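Local coordinates for ribosome-binding factor A (Thermus thermophilus, PDB 2DYJ), which assists late maturation of the 30S ribosomal subunit, binding free 30S subunits and being required for efficient processing of 16S rRNA, at residues R64-L69 and P83-L88; L30-A35 and Y48-R53. All coordinates share one frame; numbering follows the deposited sequence.

Contact 1 of 2, residues R64-L69 and P83-L88; sequences RAERRL and PRLEFL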
ATOM      1  N   ARG A  64     -10.624   2.209   1.408  1.00 14.44           N
ATOM      2  CA  ARG A  64     -11.828   1.610   0.837  1.00 17.91           C
ATOM      3  C   ARG A  64     -11.459   0.514  -0.148  1.00 18.41           C
ATOM      4  O   ARG A  64     -12.192  -0.475  -0.294  1.00 19.34           O
ATOM      5  CB  ARG A  64     -12.674   2.665   0.133  1.00 21.22           C
ATOM      6  CG  ARG A  64     -13.944   2.091  -0.484  1.00 32.61           C
ATOM      7  CD  ARG A  64     -14.761   3.156  -1.162  1.00 41.13           C
ATOM      8  NE  ARG A  64     -15.906   2.586  -1.867  1.00 49.47           N
ATOM      9  CZ  ARG A  64     -16.778   3.302  -2.570  1.00 52.35           C
ATOM     10  NH1 ARG A  64     -16.639   4.622  -2.658  1.00 46.12           N
ATOM     11  NH2 ARG A  64     -17.784   2.698  -3.191  1.00 49.46           N
ATOM     12  N   ALA A  65     -10.310   0.681  -0.807  1.00 14.95           N
ATOM     13  CA  ALA A  65      -9.832  -0.278  -1.793  1.00 16.42           C
ATOM     14  C   ALA A  65      -8.979  -1.375  -1.177  1.00 17.04           C
ATOM     15  O   ALA A  65      -8.435  -2.198  -1.904  1.00 13.79           O
ATOM     16  CB  ALA A  65      -8.996   0.452  -2.868  1.00 17.96           C
ATOM     17  N   GLU A  66      -8.878  -1.413   0.151  1.00 11.34           N
ATOM     18  CA  GLU A  66      -7.987  -2.380   0.802  1.00 14.85           C
ATOM     19  C   GLU A  66      -8.212  -3.828   0.419  1.00 15.15           C
ATOM     20  O   GLU A  66      -7.260  -4.550   0.160  1.00 10.74           O
ATOM     21  CB  GLU A  66      -8.030  -2.231   2.341  1.00 14.84           C
ATOM     22  CG  GLU A  66      -6.862  -2.921   3.084  1.00 15.13           C
ATOM     23  CD  GLU A  66      -7.156  -4.351   3.553  1.00 16.03           C
ATOM     24  OE1 GLU A  66      -6.224  -4.999   4.079  1.00 16.95           O
ATOM     25  OE2 GLU A  66      -8.295  -4.837   3.408  1.00 15.38           O
ATOM     26  N   ARG A  67      -9.459  -4.265   0.367  1.00 18.61           N
ATOM     27  CA  ARG A  67      -9.685  -5.661   0.019  1.00 17.33           C
ATOM     28  C   ARG A  67      -9.293  -5.999  -1.407  1.00 16.58           C
ATOM     29  O   ARG A  67      -8.687  -7.049  -1.634  1.00 19.16           O
ATOM     30  CB  ARG A  67     -11.130  -6.059   0.320  1.00 15.11           C
ATOM     31  CG  ARG A  67     -11.388  -6.084   1.819  1.00 24.29           C
ATOM     32  CD  ARG A  67     -12.628  -6.884   2.148  1.00 29.21           C
ATOM     33  NE  ARG A  67     -12.685  -7.170   3.575  1.00 32.02           N
ATOM     34  CZ  ARG A  67     -13.646  -7.879   4.151  1.00 39.64           C
ATOM     35  NH1 ARG A  67     -14.632  -8.376   3.412  1.00 33.34           N
ATOM     36  NH2 ARG A  67     -13.620  -8.081   5.464  1.00 35.87           N
ATOM     37  N   ARG A  68      -9.604  -5.109  -2.354  1.00 17.54           N
ATOM     38  CA  ARG A  68      -9.251  -5.322  -3.760  1.00 16.62           C
ATOM     39  C   ARG A  68      -7.736  -5.256  -3.933  1.00 17.14           C
ATOM     40  O   ARG A  68      -7.162  -5.962  -4.758  1.00 12.48           O
ATOM     41  CB  ARG A  68      -9.895  -4.251  -4.656  1.00 19.21           C
ATOM     42  CG  ARG A  68     -11.394  -4.087  -4.455  1.00 33.49           C
ATOM     43  CD  ARG A  68     -11.854  -2.680  -4.861  1.00 42.05           C
ATOM     44  NE  ARG A  68     -13.188  -2.384  -4.346  1.00 51.90           N
ATOM     45  CZ  ARG A  68     -13.639  -1.162  -4.070  1.00 54.40           C
ATOM     46  NH1 ARG A  68     -12.858  -0.101  -4.258  1.00 45.23           N
ATOM     47  NH2 ARG A  68     -14.873  -1.005  -3.598  1.00 53.00           N
ATOM     48  N   LEU A  69      -7.070  -4.409  -3.155  1.00 12.52           N
ATOM     49  CA  LEU A  69      -5.620  -4.302  -3.282  1.00  9.49           C
ATOM     50  C   LEU A  69      -4.930  -5.531  -2.712  1.00 12.00           C
ATOM     51  O   LEU A  69      -3.931  -5.997  -3.278  1.00 11.85           O
ATOM     52  CB  LEU A  69      -5.096  -3.041  -2.575  1.00 10.10           C
ATOM     53  CG  LEU A  69      -5.355  -1.717  -3.294  1.00 12.05           C
ATOM     54  CD1 LEU A  69      -4.954  -0.530  -2.397  1.00 10.08           C
ATOM     55  CD2 LEU A  69      -4.568  -1.694  -4.592  1.00 17.67           C
ATOM     56  N   PRO A  83      -0.451  -9.726   4.043  1.00 17.57           N
ATOM     57  CA  PRO A  83      -0.741  -8.833   5.167  1.00 15.78           C
ATOM     58  C   PRO A  83      -1.911  -7.931   4.825  1.00 16.81           C
ATOM     59  O   PRO A  83      -2.237  -7.737   3.642  1.00 15.08           O
ATOM     60  CB  PRO A  83       0.548  -8.037   5.319  1.00 13.78           C
ATOM     61  CG  PRO A  83       1.081  -7.975   3.929  1.00 21.99           C
ATOM     62  CD  PRO A  83       0.817  -9.362   3.382  1.00 20.46           C
ATOM     63  N   ARG A  84      -2.564  -7.391   5.847  1.00 11.53           N
ATOM     64  CA  ARG A  84      -3.654  -6.466   5.588  1.00 15.09           C
ATOM     65  C   ARG A  84      -2.940  -5.136   5.488  1.00 14.63           C
ATOM     66  O   ARG A  84      -1.830  -5.009   5.990  1.00 14.95           O
ATOM     67  CB  ARG A  84      -4.679  -6.469   6.724  1.00 12.74           C
ATOM     68  CG  ARG A  84      -5.319  -7.842   6.932  1.00 15.35           C
ATOM     69  CD  ARG A  84      -5.648  -8.543   5.602  1.00 11.03           C
ATOM     70  NE  ARG A  84      -6.580  -7.784   4.765  1.00 10.84           N
ATOM     71  CZ  ARG A  84      -7.339  -8.353   3.820  1.00 23.80           C
ATOM     72  NH1 ARG A  84      -7.260  -9.664   3.615  1.00 18.82           N
ATOM     73  NH2 ARG A  84      -8.176  -7.629   3.081  1.00 16.96           N
ATOM     74  N   LEU A  85      -3.560  -4.149   4.847  1.00 13.88           N
ATOM     75  CA  LEU A  85      -2.903  -2.862   4.628  1.00 11.23           C
ATOM     76  C   LEU A  85      -3.402  -1.705   5.475  1.00 11.69           C
ATOM     77  O   LEU A  85      -4.604  -1.539   5.649  1.00  9.35           O
ATOM     78  CB  LEU A  85      -3.057  -2.472   3.163  1.00  9.61           C
ATOM     79  CG  LEU A  85      -2.797  -3.661   2.215  1.00 15.22           C
ATOM     80  CD1 LEU A  85      -3.200  -3.313   0.759  1.00 13.80           C
ATOM     81  CD2 LEU A  85      -1.312  -4.007   2.285  1.00 11.19           C
ATOM     82  N   GLU A  86      -2.463  -0.902   5.977  1.00 10.27           N
ATOM     83  CA  GLU A  86      -2.797   0.281   6.758  1.00 11.51           C
ATOM     84  C   GLU A  86      -2.190   1.435   5.960  1.00 11.53           C
ATOM     85  O   GLU A  86      -1.004   1.396   5.636  1.00 12.26           O
ATOM     86  CB  GLU A  86      -2.151   0.193   8.139  1.00 15.95           C
ATOM     87  CG  GLU A  86      -2.368   1.429   8.984  1.00 17.15           C
ATOM     88  CD  GLU A  86      -1.499   1.438  10.228  1.00 22.51           C
ATOM     89  OE1 GLU A  86      -0.454   0.748  10.235  1.00 17.18           O
ATOM     90  OE2 GLU A  86      -1.854   2.156  11.188  1.00 21.79           O
ATOM     91  N   PHE A  87      -2.989   2.452   5.628  1.00 10.41           N
ATOM     92  CA  PHE A  87      -2.462   3.555   4.834  1.00 10.40           C
ATOM     93  C   PHE A  87      -2.203   4.786   5.680  1.00 12.69           C
ATOM     94  O   PHE A  87      -3.088   5.252   6.399  1.00 10.43           O
ATOM     95  CB  PHE A  87      -3.427   3.863   3.708  1.00 12.75           C
ATOM     96  CG  PHE A  87      -3.641   2.682   2.796  1.00  9.51           C
ATOM     97  CD1 PHE A  87      -2.722   2.391   1.801  1.00  8.10           C
ATOM     98  CD2 PHE A  87      -4.750   1.849   2.968  1.00 11.53           C
ATOM     99  CE1 PHE A  87      -2.902   1.264   0.965  1.00 13.86           C
ATOM    100  CE2 PHE A  87      -4.944   0.721   2.141  1.00  9.25           C
ATOM    101  CZ  PHE A  87      -4.014   0.438   1.141  1.00 14.16           C
ATOM    102  N   LEU A  88      -0.984   5.305   5.566  1.00 12.06           N
ATOM    103  CA  LEU A  88      -0.561   6.467   6.346  1.00 10.70           C
ATOM    104  C   LEU A  88       0.085   7.536   5.477  1.00 11.93           C
ATOM    105  O   LEU A  88       0.564   7.265   4.381  1.00 13.26           O
ATOM    106  CB  LEU A  88       0.459   6.021   7.410  1.00 12.46           C
ATOM    107  CG  LEU A  88      -0.031   4.933   8.387  1.00 13.78           C
ATOM    108  CD1 LEU A  88       1.131   4.298   9.126  1.00 22.60           C
ATOM    109  CD2 LEU A  88      -1.009   5.557   9.378  1.00 24.16           C
TER
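Glu-66 and Arg-84 join the start of helix 66-74 to edge strand 84-89 in this KH-domain protein, a worked example of one carboxylate tying a helix to a strand through both side chain and backbone. The salt bridge is bidentate and side-on. Arg-84 NH2 reaches Glu-66 OE2 at 2.8 Å with a nearly straight N-H (176°), the oxygen lying in the guanidinium plane, while Arg-84 NE meets Glu-66 OE1 at 2.9 Å over a more bent path (143°). The two flat groups are not coplanar but turned 42° from each other. Leu-85 N also donates to Glu-66 OE1 at 2.9 Å; the oxygen spends its anti lone pair there and its syn lone pair on NE, so three N-H groups hold the carboxylate and fix its rotation. Bends at chi2 and chi3 fold the Arg-84 chain back, and its NH2 also touches Arg-67 CG. Arg-67 NE lies 4.6 Å from Arg-84 NH2, like charges close together, and the carboxylate that pairs with Arg-84 probably eases the repulsion. Next to the salt bridge the packing turns apolar. Glu-66 CG rests on Leu-85 CB at 3.8 Å, and Leu-69 CB meets Leu-85 CD1. Phe-87, which also packs on Leu-59 and Leu-62 of helix 55-64, extends this packing: its CZ lies 3.8 Å from Leu-69 CD1.

Contact 2 of 2, residues L30-A35 and Y48-R53; sequences LLTVEA and YVEAFR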
ATOM      1  N   LEU A  30      -1.961  10.998  -9.241  1.00 16.53           N
ATOM      2  CA  LEU A  30      -0.603  11.432  -8.921  1.00 16.86           C
ATOM      3  C   LEU A  30      -0.072  10.983  -7.566  1.00 20.06           C
ATOM      4  O   LEU A  30       1.000  11.424  -7.136  1.00 18.33           O
ATOM      5  CB  LEU A  30      -0.482  12.953  -9.017  1.00 17.72           C
ATOM      6  CG  LEU A  30      -0.807  13.523 -10.396  1.00 20.71           C
ATOM      7  CD1 LEU A  30      -0.457  15.016 -10.416  1.00 19.67           C
ATOM      8  CD2 LEU A  30      -0.017  12.761 -11.461  1.00 22.15           C
ATOM      9  N   LEU A  31      -0.811  10.117  -6.890  1.00 12.45           N
ATOM     10  CA  LEU A  31      -0.351   9.618  -5.595  1.00 18.90           C
ATOM     11  C   LEU A  31       0.817   8.666  -5.795  1.00 22.63           C
ATOM     12  O   LEU A  31       0.823   7.874  -6.748  1.00 23.37           O
ATOM     13  CB  LEU A  31      -1.466   8.854  -4.871  1.00 18.29           C
ATOM     14  CG  LEU A  31      -1.036   8.241  -3.535  1.00 22.68           C
ATOM     15  CD1 LEU A  31      -2.127   8.467  -2.507  1.00 20.66           C
ATOM     16  CD2 LEU A  31      -0.713   6.754  -3.694  1.00 15.83           C
ATOM     17  N   THR A  32       1.792   8.730  -4.892  1.00 17.01           N
ATOM     18  CA  THR A  32       2.937   7.827  -4.945  1.00 18.27           C
ATOM     19  C   THR A  32       3.163   7.134  -3.603  1.00 16.31           C
ATOM     20  O   THR A  32       2.811   7.649  -2.535  1.00 14.65           O
ATOM     21  CB  THR A  32       4.241   8.553  -5.341  1.00 19.94           C
ATOM     22  OG1 THR A  32       4.508   9.597  -4.401  1.00 20.85           O
ATOM     23  CG2 THR A  32       4.134   9.125  -6.752  1.00 23.52           C
ATOM     24  N   VAL A  33       3.755   5.953  -3.658  1.00 16.95           N
ATOM     25  CA  VAL A  33       4.046   5.207  -2.451  1.00 14.30           C
ATOM     26  C   VAL A  33       5.491   5.498  -2.062  1.00 19.76           C
ATOM     27  O   VAL A  33       6.414   5.213  -2.816  1.00 24.17           O
ATOM     28  CB  VAL A  33       3.855   3.709  -2.693  1.00 17.51           C
ATOM     29  CG1 VAL A  33       4.244   2.932  -1.442  1.00 17.40           C
ATOM     30  CG2 VAL A  33       2.396   3.439  -3.073  1.00 17.15           C
ATOM     31  N   GLU A  34       5.689   6.077  -0.888  1.00 20.60           N
ATOM     32  CA  GLU A  34       7.041   6.421  -0.464  1.00 24.47           C
ATOM     33  C   GLU A  34       7.750   5.269   0.230  1.00 23.02           C
ATOM     34  O   GLU A  34       8.974   5.141   0.145  1.00 24.08           O
ATOM     35  CB  GLU A  34       7.027   7.627   0.481  1.00 26.54           C
ATOM     36  CG  GLU A  34       8.423   7.953   1.030  1.00 42.91           C
ATOM     37  CD  GLU A  34       8.394   8.462   2.454  1.00 46.16           C
ATOM     38  OE1 GLU A  34       9.466   8.494   3.097  1.00 47.56           O
ATOM     39  OE2 GLU A  34       7.301   8.832   2.932  1.00 52.62           O
ATOM     40  N   ALA A  35       6.997   4.430   0.924  1.00 19.26           N
ATOM     41  CA  ALA A  35       7.629   3.321   1.627  1.00 17.12           C
ATOM     42  C   ALA A  35       6.574   2.415   2.234  1.00 16.92           C
ATOM     43  O   ALA A  35       5.406   2.771   2.275  1.00 15.48           O
ATOM     44  CB  ALA A  35       8.528   3.879   2.727  1.00 22.43           C
ATOM     45  N   TYR A  48       3.084   3.977   3.349  1.00 16.57           N
ATOM     46  CA  TYR A  48       3.214   5.433   3.473  1.00 15.16           C
ATOM     47  C   TYR A  48       3.119   6.087   2.099  1.00 14.35           C
ATOM     48  O   TYR A  48       3.911   5.803   1.207  1.00 14.92           O
ATOM     49  CB  TYR A  48       4.546   5.741   4.152  1.00 13.14           C
ATOM     50  CG  TYR A  48       4.676   5.071   5.506  1.00 14.08           C
ATOM     51  CD1 TYR A  48       4.160   5.661   6.663  1.00 11.25           C
ATOM     52  CD2 TYR A  48       5.239   3.801   5.618  1.00 12.47           C
ATOM     53  CE1 TYR A  48       4.197   4.987   7.893  1.00 15.83           C
ATOM     54  CE2 TYR A  48       5.283   3.128   6.838  1.00 12.99           C
ATOM     55  CZ  TYR A  48       4.762   3.720   7.966  1.00 16.83           C
ATOM     56  OH  TYR A  48       4.814   3.032   9.156  1.00 16.37           O
ATOM     57  N   VAL A  49       2.150   6.981   1.935  1.00 13.04           N
ATOM     58  CA  VAL A  49       1.933   7.588   0.632  1.00 13.20           C
ATOM     59  C   VAL A  49       1.991   9.106   0.565  1.00 17.36           C
ATOM     60  O   VAL A  49       1.733   9.796   1.556  1.00 17.03           O
ATOM     61  CB  VAL A  49       0.558   7.157   0.085  1.00 18.00           C
ATOM     62  CG1 VAL A  49       0.509   5.655  -0.045  1.00 15.04           C
ATOM     63  CG2 VAL A  49      -0.556   7.631   1.033  1.00 13.86           C
ATOM     64  N   GLU A  50       2.324   9.611  -0.621  1.00 17.81           N
ATOM     65  CA  GLU A  50       2.359  11.057  -0.859  1.00 19.78           C
ATOM     66  C   GLU A  50       1.193  11.382  -1.798  1.00 15.83           C
ATOM     67  O   GLU A  50       1.192  10.982  -2.966  1.00 14.34           O
ATOM     68  CB  GLU A  50       3.677  11.488  -1.523  1.00 17.11           C
ATOM     69  CG  GLU A  50       3.661  12.974  -1.990  1.00 22.17           C
ATOM     70  CD  GLU A  50       4.855  13.372  -2.868  1.00 29.35           C
ATOM     71  OE1 GLU A  50       5.532  12.477  -3.408  1.00 32.03           O
ATOM     72  OE2 GLU A  50       5.110  14.589  -3.038  1.00 31.10           O
ATOM     73  N   ALA A  51       0.191  12.085  -1.287  1.00 16.01           N
ATOM     74  CA  ALA A  51      -0.959  12.445  -2.107  1.00 18.47           C
ATOM     75  C   ALA A  51      -0.712  13.784  -2.768  1.00 22.51           C
ATOM     76  O   ALA A  51      -0.014  14.640  -2.228  1.00 21.29           O
ATOM     77  CB  ALA A  51      -2.229  12.517  -1.255  1.00 17.62           C
ATOM     78  N   PHE A  52      -1.293  13.959  -3.946  1.00 20.35           N
ATOM     79  CA  PHE A  52      -1.155  15.205  -4.676  1.00 22.48           C
ATOM     80  C   PHE A  52      -1.965  16.301  -3.960  1.00 28.13           C
ATOM     81  O   PHE A  52      -1.437  17.373  -3.626  1.00 29.22           O
ATOM     82  CB  PHE A  52      -1.658  15.013  -6.103  1.00 21.04           C
ATOM     83  CG  PHE A  52      -1.652  16.267  -6.918  1.00 29.51           C
ATOM     84  CD1 PHE A  52      -0.507  17.053  -7.002  1.00 32.27           C
ATOM     85  CD2 PHE A  52      -2.792  16.666  -7.604  1.00 25.74           C
ATOM     86  CE1 PHE A  52      -0.502  18.223  -7.763  1.00 29.83           C
ATOM     87  CE2 PHE A  52      -2.794  17.831  -8.363  1.00 28.66           C
ATOM     88  CZ  PHE A  52      -1.646  18.609  -8.440  1.00 29.23           C
ATOM     89  N   ARG A  53      -3.240  16.013  -3.726  1.00 24.73           N
ATOM     90  CA  ARG A  53      -4.155  16.925  -3.048  1.00 35.19           C
ATOM     91  C   ARG A  53      -4.994  16.135  -2.040  1.00 34.67           C
ATOM     92  O   ARG A  53      -5.023  14.908  -2.085  1.00 41.89           O
ATOM     93  CB  ARG A  53      -5.089  17.584  -4.069  1.00 39.73           C
ATOM     94  CG  ARG A  53      -4.380  18.445  -5.104  1.00 44.95           C
ATOM     95  CD  ARG A  53      -3.934  19.772  -4.522  1.00 46.92           C
ATOM     96  NE  ARG A  53      -3.092  20.514  -5.458  1.00 55.31           N
ATOM     97  CZ  ARG A  53      -3.461  20.867  -6.685  1.00 54.81           C
ATOM     98  NH1 ARG A  53      -4.668  20.551  -7.143  1.00 55.49           N
ATOM     99  NH2 ARG A  53      -2.619  21.538  -7.459  1.00 54.46           N
TER
HETATM  100  O   HOH W   1       2.292  12.448  -4.881  1.00 32.30           O
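Between Thr-32 and Glu-50 the backbones form a hydrogen-bonded antiparallel pair, the regular part of a contact that illustrates how a two-stranded pairing absorbs an extra residue. Thr-32 N gives to Glu-50 O at 3.0 Å, and Glu-50 N returns a bond to Thr-32 O at 2.8 Å. Val-33 and Val-49 follow as a non-hydrogen-bonded pair. Then the register slips by one: Glu-34 N donates to Tyr-48 O at 2.8 Å. Ala-35 N adds a weak bond to Tyr-48 O at 3.4 Å, and Tyr-48 N donates to Ala-35 O. At the other end, one water donates to both Leu-30 O and Glu-50 O, extending the link past the last direct backbone bond.

Apolar contacts gather in two places. On the face of Val-33 and Val-49, Leu-31 sends both methyls against Val-49, with CD1 4.0 Å from its CB; Ala-58 and Leu-59 of helix 55-64 and Ile-20 of helix 5-21 cover this side. Near the solvent, Leu-30 CD1 sits over the centre of the Phe-52 ring in a CH-pi contact, 3.8 Å from the centroid and 8° off the normal, with Arg-53 NE over the opposite face, offset toward its rim. With CG anti to the backbone N (chi1 176°), the Phe-52 ring starts out beside Leu-30, and the two side chains run side by side in the same direction.

Among the polar side chains, Glu-34 OE1 bonds to Ser-93 OG in the C-terminal tail. Glu-34 and Ala-35 together facing Tyr-48 make a classic beta bulge in the hairpin of strands 32-38 and 44-50.

In the fold
Strand 44-50 lies in the middle of the three-stranded sheet; contact 2 joins it to one outer strand, while contact 1 involves the other outer strand and a helix. Contact 2 pairs it with strand 32-38 near the surface, mainly through backbone bonds; contact 1, nearer the centre of the chain and partly buried, sets helix 66-74 against strand 84-89 through a carboxylate and a layer of apolar side chains. They meet where Leu-88 O probably accepts a hydrogen bond from Val-49 N and Leu-88 CD1 packs on Tyr-48 CE1. Helix 55-64 packs on both contacts, its Leu-59 and Leu-62 also reaching Val-49.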